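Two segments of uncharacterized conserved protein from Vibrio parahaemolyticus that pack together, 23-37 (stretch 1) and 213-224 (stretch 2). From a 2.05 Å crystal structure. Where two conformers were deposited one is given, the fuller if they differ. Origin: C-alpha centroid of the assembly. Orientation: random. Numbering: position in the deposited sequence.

Stretch 1 (23-37) YLLPQFEKDTGYKVD
Stretch 2 (213-224) YQGAKAFSDWLV

Stretch 1 is helical from 23 to 32, having begun earlier in the chain, and kinks where the backbone N atoms of P26, which has no hydrogen to donate, and Q27 make no bond to the preceding turn. G33 ends the helix at phi/psi 84/-2, angles at which a CB would jam against the preceding carbonyl O; Y34 is extended (-83/143), and 35-37 form a strand. Stretch 2 is helix throughout. The helix axes cross at 116° between N-to-C directions, 11.3 Å apart at closest approach; the helices cross steeply, and the register descends in stretch 2 as stretch 1 ascends: CA atoms pair L24 with L223 (8.5 Å), F28 with F219 (7.5 Å) and Y34 with G215 (6.8 Å).

W222 is the knob of the contact, set among L24, Q27, F28 and D31 and covered over 116 Å². Its t rotamer (chi1 -178°, chi2 91°) lays the indole against helix 1, with NE1 directed at D31. The hydrogen bond from W222 NE1 to D31 OD2 is 3.0 Å long with an N-H...O angle of 161°, and OD2 lies near the indole plane, as an in-plane N-H requires. D31 (m, chi1 -80°) is also held from its own helix: Q27 NE2 donates to D31 OD1 at 3.1 Å, with Q27 in a bent t, p conformation. The far end of the indole reaches L24, where W222 CH2 is 3.5 Å from L24 O.

F28 (t, chi1 174°, chi2 71°) meets two aromatic residues, F219 over one face of its ring and W222 at the edge. Its CB sits 3.7 Å from the centroid of the W222 six-membered ring, only 3° off the normal, while its ring edge meets the face of the five-membered ring (planes at 61°, F28 CD1 to W222 CG 3.5 Å). F219 CD1 lies 3.6 Å from F28 CE2; with planes at 43°, this pair is oblique.

The CA-to-CB bond of F219 points sideways to stretch 1, and the t rotamer (chi1 -172°, chi2 32°) carries the ring to V36 and L25. V36 CG2 stands over its face, 4.2 Å from the ring centroid and 8° off the normal, and L25 CD2 reaches F219 CZ at 3.6 Å, although the CA-to-CB bond of L25 points away. L24 (m, t) places CD1 3.7 Å from CD2 of L223, also m, t.

Y34 (m, chi2 -71°) covers G215, whose CA is 3.8 Å from the Y34 ring centroid, 25° off the normal. An ideal CB on G215 would be a tight 3.2 Å from Y34 CE1. Y34 CE2 meets A218 CB at 3.7 Å. The Y34 backbone is anchored by its N donating to T32 OG1 (3.1 Å), and T32 OG1 (chi1 p) in turn donates to F28 O at 2.9 Å.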

# COMPACT_ATOMS: atom_id res chain seq x y z
N TYR A 23 7.11 -11.47 -10.13
CA TYR A 23 6.89 -11.78 -8.73
C TYR A 23 5.40 -11.97 -8.41
O TYR A 23 5.03 -12.77 -7.56
CB TYR A 23 7.45 -10.64 -7.88
CG TYR A 23 7.87 -11.02 -6.48
CD1 TYR A 23 9.17 -10.78 -6.04
CD2 TYR A 23 6.97 -11.61 -5.60
CE1 TYR A 23 9.56 -11.12 -4.75
CE2 TYR A 23 7.36 -11.96 -4.31
CZ TYR A 23 8.65 -11.71 -3.89
OH TYR A 23 9.03 -12.06 -2.61
N LEU A 24 4.54 -11.22 -9.10
CA LEU A 24 3.10 -11.19 -8.81
C LEU A 24 2.27 -12.21 -9.59
O LEU A 24 1.40 -12.89 -9.02
CB LEU A 24 2.54 -9.80 -9.13
CG LEU A 24 3.24 -8.67 -8.40
CD1 LEU A 24 2.52 -7.38 -8.67
CD2 LEU A 24 3.28 -8.97 -6.90
N LEU A 25 2.50 -12.26 -10.89
CA LEU A 25 1.59 -12.93 -11.81
C LEU A 25 1.39 -14.40 -11.55
O LEU A 25 0.26 -14.87 -11.64
CB LEU A 25 2.01 -12.71 -13.26
CG LEU A 25 1.80 -11.24 -13.64
CD1 LEU A 25 2.00 -11.02 -15.11
CD2 LEU A 25 0.41 -10.81 -13.23
N PRO A 26 2.48 -15.14 -11.27
CA PRO A 26 2.36 -16.57 -10.99
C PRO A 26 1.38 -16.85 -9.85
O PRO A 26 0.50 -17.71 -9.99
CB PRO A 26 3.78 -16.96 -10.58
CG PRO A 26 4.66 -16.00 -11.33
CD PRO A 26 3.89 -14.71 -11.36
N GLN A 27 1.51 -16.11 -8.74
CA GLN A 27 0.58 -16.32 -7.63
C GLN A 27 -0.84 -15.91 -8.01
O GLN A 27 -1.82 -16.59 -7.68
CB GLN A 27 1.03 -15.55 -6.38
CG GLN A 27 0.26 -15.97 -5.11
CD GLN A 27 0.45 -17.45 -4.79
OE1 GLN A 27 1.57 -17.95 -4.74
NE2 GLN A 27 -0.66 -18.16 -4.58
N PHE A 28 -0.97 -14.79 -8.72
CA PHE A 28 -2.30 -14.33 -9.11
C PHE A 28 -3.00 -15.34 -10.00
O PHE A 28 -4.20 -15.57 -9.84
CB PHE A 28 -2.26 -12.93 -9.74
CG PHE A 28 -3.57 -12.47 -10.29
CD1 PHE A 28 -4.61 -12.12 -9.44
CD2 PHE A 28 -3.78 -12.39 -11.67
CE1 PHE A 28 -5.84 -11.69 -9.94
CE2 PHE A 28 -5.01 -11.95 -12.17
CZ PHE A 28 -6.04 -11.62 -11.31
N GLU A 29 -2.27 -15.94 -10.94
CA GLU A 29 -2.88 -16.94 -11.81
C GLU A 29 -3.26 -18.17 -11.01
O GLU A 29 -4.34 -18.73 -11.19
CB GLU A 29 -1.96 -17.36 -12.97
CG GLU A 29 -2.64 -18.37 -13.92
CD GLU A 29 -1.71 -18.94 -14.99
OE1 GLU A 29 -0.63 -18.37 -15.22
OE2 GLU A 29 -2.07 -19.96 -15.60
N LYS A 30 -2.36 -18.59 -10.14
CA LYS A 30 -2.62 -19.73 -9.27
C LYS A 30 -3.89 -19.46 -8.47
O LYS A 30 -4.74 -20.33 -8.34
CB LYS A 30 -1.44 -19.93 -8.32
CG LYS A 30 -1.63 -21.00 -7.25
CD LYS A 30 -1.37 -22.40 -7.80
CE LYS A 30 -1.65 -23.48 -6.77
NZ LYS A 30 -1.55 -24.85 -7.36
N ASP A 31 -4.01 -18.25 -7.94
CA ASP A 31 -5.15 -17.91 -7.09
C ASP A 31 -6.47 -17.87 -7.85
O ASP A 31 -7.47 -18.41 -7.40
CB ASP A 31 -4.93 -16.57 -6.39
CG ASP A 31 -4.03 -16.68 -5.16
OD1 ASP A 31 -3.72 -17.82 -4.75
OD2 ASP A 31 -3.65 -15.63 -4.59
N THR A 32 -6.48 -17.23 -9.02
CA THR A 32 -7.75 -16.87 -9.65
C THR A 32 -8.07 -17.58 -10.97
O THR A 32 -9.21 -17.59 -11.39
CB THR A 32 -7.81 -15.37 -9.93
OG1 THR A 32 -6.82 -15.04 -10.91
CG2 THR A 32 -7.54 -14.59 -8.65
N GLY A 33 -7.06 -18.13 -11.63
CA GLY A 33 -7.24 -18.69 -12.95
C GLY A 33 -7.14 -17.67 -14.07
O GLY A 33 -7.25 -18.03 -15.24
N TYR A 34 -6.94 -16.39 -13.75
CA TYR A 34 -6.80 -15.41 -14.82
C TYR A 34 -5.37 -15.40 -15.34
O TYR A 34 -4.42 -15.56 -14.56
CB TYR A 34 -7.17 -14.00 -14.35
CG TYR A 34 -8.64 -13.75 -14.13
CD1 TYR A 34 -9.53 -13.66 -15.21
CD2 TYR A 34 -9.14 -13.59 -12.86
CE1 TYR A 34 -10.88 -13.42 -14.99
CE2 TYR A 34 -10.47 -13.35 -12.64
CZ TYR A 34 -11.34 -13.27 -13.69
OH TYR A 34 -12.66 -13.02 -13.41
N LYS A 35 -5.23 -15.21 -16.64
CA LYS A 35 -3.91 -15.05 -17.25
C LYS A 35 -3.68 -13.61 -17.68
O LYS A 35 -4.43 -13.06 -18.48
CB LYS A 35 -3.77 -15.97 -18.46
CG LYS A 35 -3.82 -17.45 -18.13
CD LYS A 35 -3.82 -18.29 -19.40
CE LYS A 35 -3.57 -19.75 -19.10
NZ LYS A 35 -2.23 -19.92 -18.46
N VAL A 36 -2.63 -12.99 -17.16
CA VAL A 36 -2.33 -11.59 -17.49
C VAL A 36 -1.29 -11.48 -18.61
O VAL A 36 -0.17 -11.98 -18.47
CB VAL A 36 -1.85 -10.82 -16.23
CG1 VAL A 36 -1.46 -9.38 -16.57
CG2 VAL A 36 -2.93 -10.83 -15.17
N ASP A 37 -1.65 -10.85 -19.73
CA ASP A 37 -0.67 -10.49 -20.77
C ASP A 37 -0.17 -9.08 -20.50
O ASP A 37 -0.96 -8.15 -20.34
CB ASP A 37 -1.27 -10.52 -22.18
CG ASP A 37 -1.68 -11.92 -22.63
OD1 ASP A 37 -1.16 -12.93 -22.09
OD2 ASP A 37 -2.53 -12.02 -23.54
N TYR A 213 -13.52 -6.30 -17.93
CA TYR A 213 -13.59 -5.52 -16.71
C TYR A 213 -13.57 -6.43 -15.48
O TYR A 213 -12.95 -6.10 -14.46
CB TYR A 213 -14.85 -4.65 -16.70
CG TYR A 213 -15.02 -3.85 -15.43
CD1 TYR A 213 -14.33 -2.67 -15.24
CD2 TYR A 213 -15.88 -4.28 -14.43
CE1 TYR A 213 -14.48 -1.94 -14.08
CE2 TYR A 213 -16.04 -3.54 -13.26
CZ TYR A 213 -15.34 -2.37 -13.10
OH TYR A 213 -15.48 -1.62 -11.95
N GLN A 214 -14.23 -7.57 -15.60
CA GLN A 214 -14.31 -8.51 -14.50
C GLN A 214 -12.93 -9.01 -14.12
O GLN A 214 -12.56 -9.02 -12.95
CB GLN A 214 -15.20 -9.69 -14.86
CG GLN A 214 -15.26 -10.75 -13.78
CD GLN A 214 -16.31 -11.82 -14.04
OE1 GLN A 214 -16.47 -12.28 -15.18
NE2 GLN A 214 -17.03 -12.22 -12.99
N GLY A 215 -12.16 -9.42 -15.12
CA GLY A 215 -10.81 -9.89 -14.88
C GLY A 215 -9.89 -8.77 -14.41
O GLY A 215 -9.05 -8.97 -13.52
N ALA A 216 -10.03 -7.59 -15.01
CA ALA A 216 -9.20 -6.44 -14.62
C ALA A 216 -9.49 -6.00 -13.19
O ALA A 216 -8.58 -5.73 -12.40
CB ALA A 216 -9.41 -5.26 -15.61
N LYS A 217 -10.76 -5.93 -12.83
CA LYS A 217 -11.07 -5.58 -11.45
C LYS A 217 -10.62 -6.66 -10.45
O LYS A 217 -10.18 -6.35 -9.34
CB LYS A 217 -12.55 -5.23 -11.26
CG LYS A 217 -12.79 -4.69 -9.84
CD LYS A 217 -14.15 -4.07 -9.67
CE LYS A 217 -14.32 -3.53 -8.25
NZ LYS A 217 -14.30 -4.63 -7.25
N ALA A 218 -10.70 -7.94 -10.82
CA ALA A 218 -10.16 -8.98 -9.95
C ALA A 218 -8.65 -8.78 -9.69
O ALA A 218 -8.16 -8.95 -8.58
CB ALA A 218 -10.44 -10.37 -10.53
N PHE A 219 -7.91 -8.42 -10.73
CA PHE A 219 -6.47 -8.24 -10.61
C PHE A 219 -6.18 -7.05 -9.70
O PHE A 219 -5.33 -7.13 -8.81
CB PHE A 219 -5.85 -8.02 -12.00
CG PHE A 219 -4.35 -8.03 -12.01
CD1 PHE A 219 -3.63 -8.80 -11.11
CD2 PHE A 219 -3.65 -7.27 -12.94
CE1 PHE A 219 -2.26 -8.82 -11.12
CE2 PHE A 219 -2.27 -7.28 -12.96
CZ PHE A 219 -1.57 -8.06 -12.04
N SER A 220 -6.90 -5.96 -9.92
CA SER A 220 -6.73 -4.76 -9.11
C SER A 220 -7.09 -5.04 -7.66
O SER A 220 -6.31 -4.72 -6.77
CB SER A 220 -7.57 -3.59 -9.64
OG SER A 220 -7.47 -2.46 -8.79
N ASP A 221 -8.26 -5.64 -7.42
CA ASP A 221 -8.68 -6.03 -6.06
C ASP A 221 -7.60 -6.91 -5.41
O ASP A 221 -7.21 -6.70 -4.26
CB ASP A 221 -10.01 -6.80 -6.11
CG ASP A 221 -11.18 -5.93 -6.47
OD1 ASP A 221 -11.05 -4.69 -6.38
OD2 ASP A 221 -12.24 -6.48 -6.85
N TRP A 222 -7.10 -7.89 -6.15
CA TRP A 222 -6.07 -8.77 -5.61
C TRP A 222 -4.80 -7.98 -5.26
O TRP A 222 -4.20 -8.18 -4.20
CB TRP A 222 -5.77 -9.88 -6.62
CG TRP A 222 -4.75 -10.91 -6.19
CD1 TRP A 222 -5.00 -12.09 -5.54
CD2 TRP A 222 -3.33 -10.87 -6.44
NE1 TRP A 222 -3.82 -12.78 -5.35
CE2 TRP A 222 -2.78 -12.06 -5.88
CE3 TRP A 222 -2.48 -9.96 -7.06
CZ2 TRP A 222 -1.40 -12.35 -5.94
CZ3 TRP A 222 -1.11 -10.25 -7.12
CH2 TRP A 222 -0.59 -11.44 -6.56
N LEU A 223 -4.39 -7.08 -6.15
CA LEU A 223 -3.17 -6.30 -5.94
C LEU A 223 -3.19 -5.44 -4.68
O LEU A 223 -2.14 -5.25 -4.04
CB LEU A 223 -2.88 -5.40 -7.15
CG LEU A 223 -2.46 -6.08 -8.44
CD1 LEU A 223 -2.55 -5.10 -9.63
CD2 LEU A 223 -1.06 -6.63 -8.29
N VAL A 224 -4.36 -4.92 -4.32
CA VAL A 224 -4.45 -4.05 -3.13
C VAL A 224 -4.89 -4.78 -1.86
O VAL A 224 -4.90 -4.21 -0.78
CB VAL A 224 -5.35 -2.80 -3.36
CG1 VAL A 224 -4.83 -1.94 -4.54
CG2 VAL A 224 -6.80 -3.22 -3.56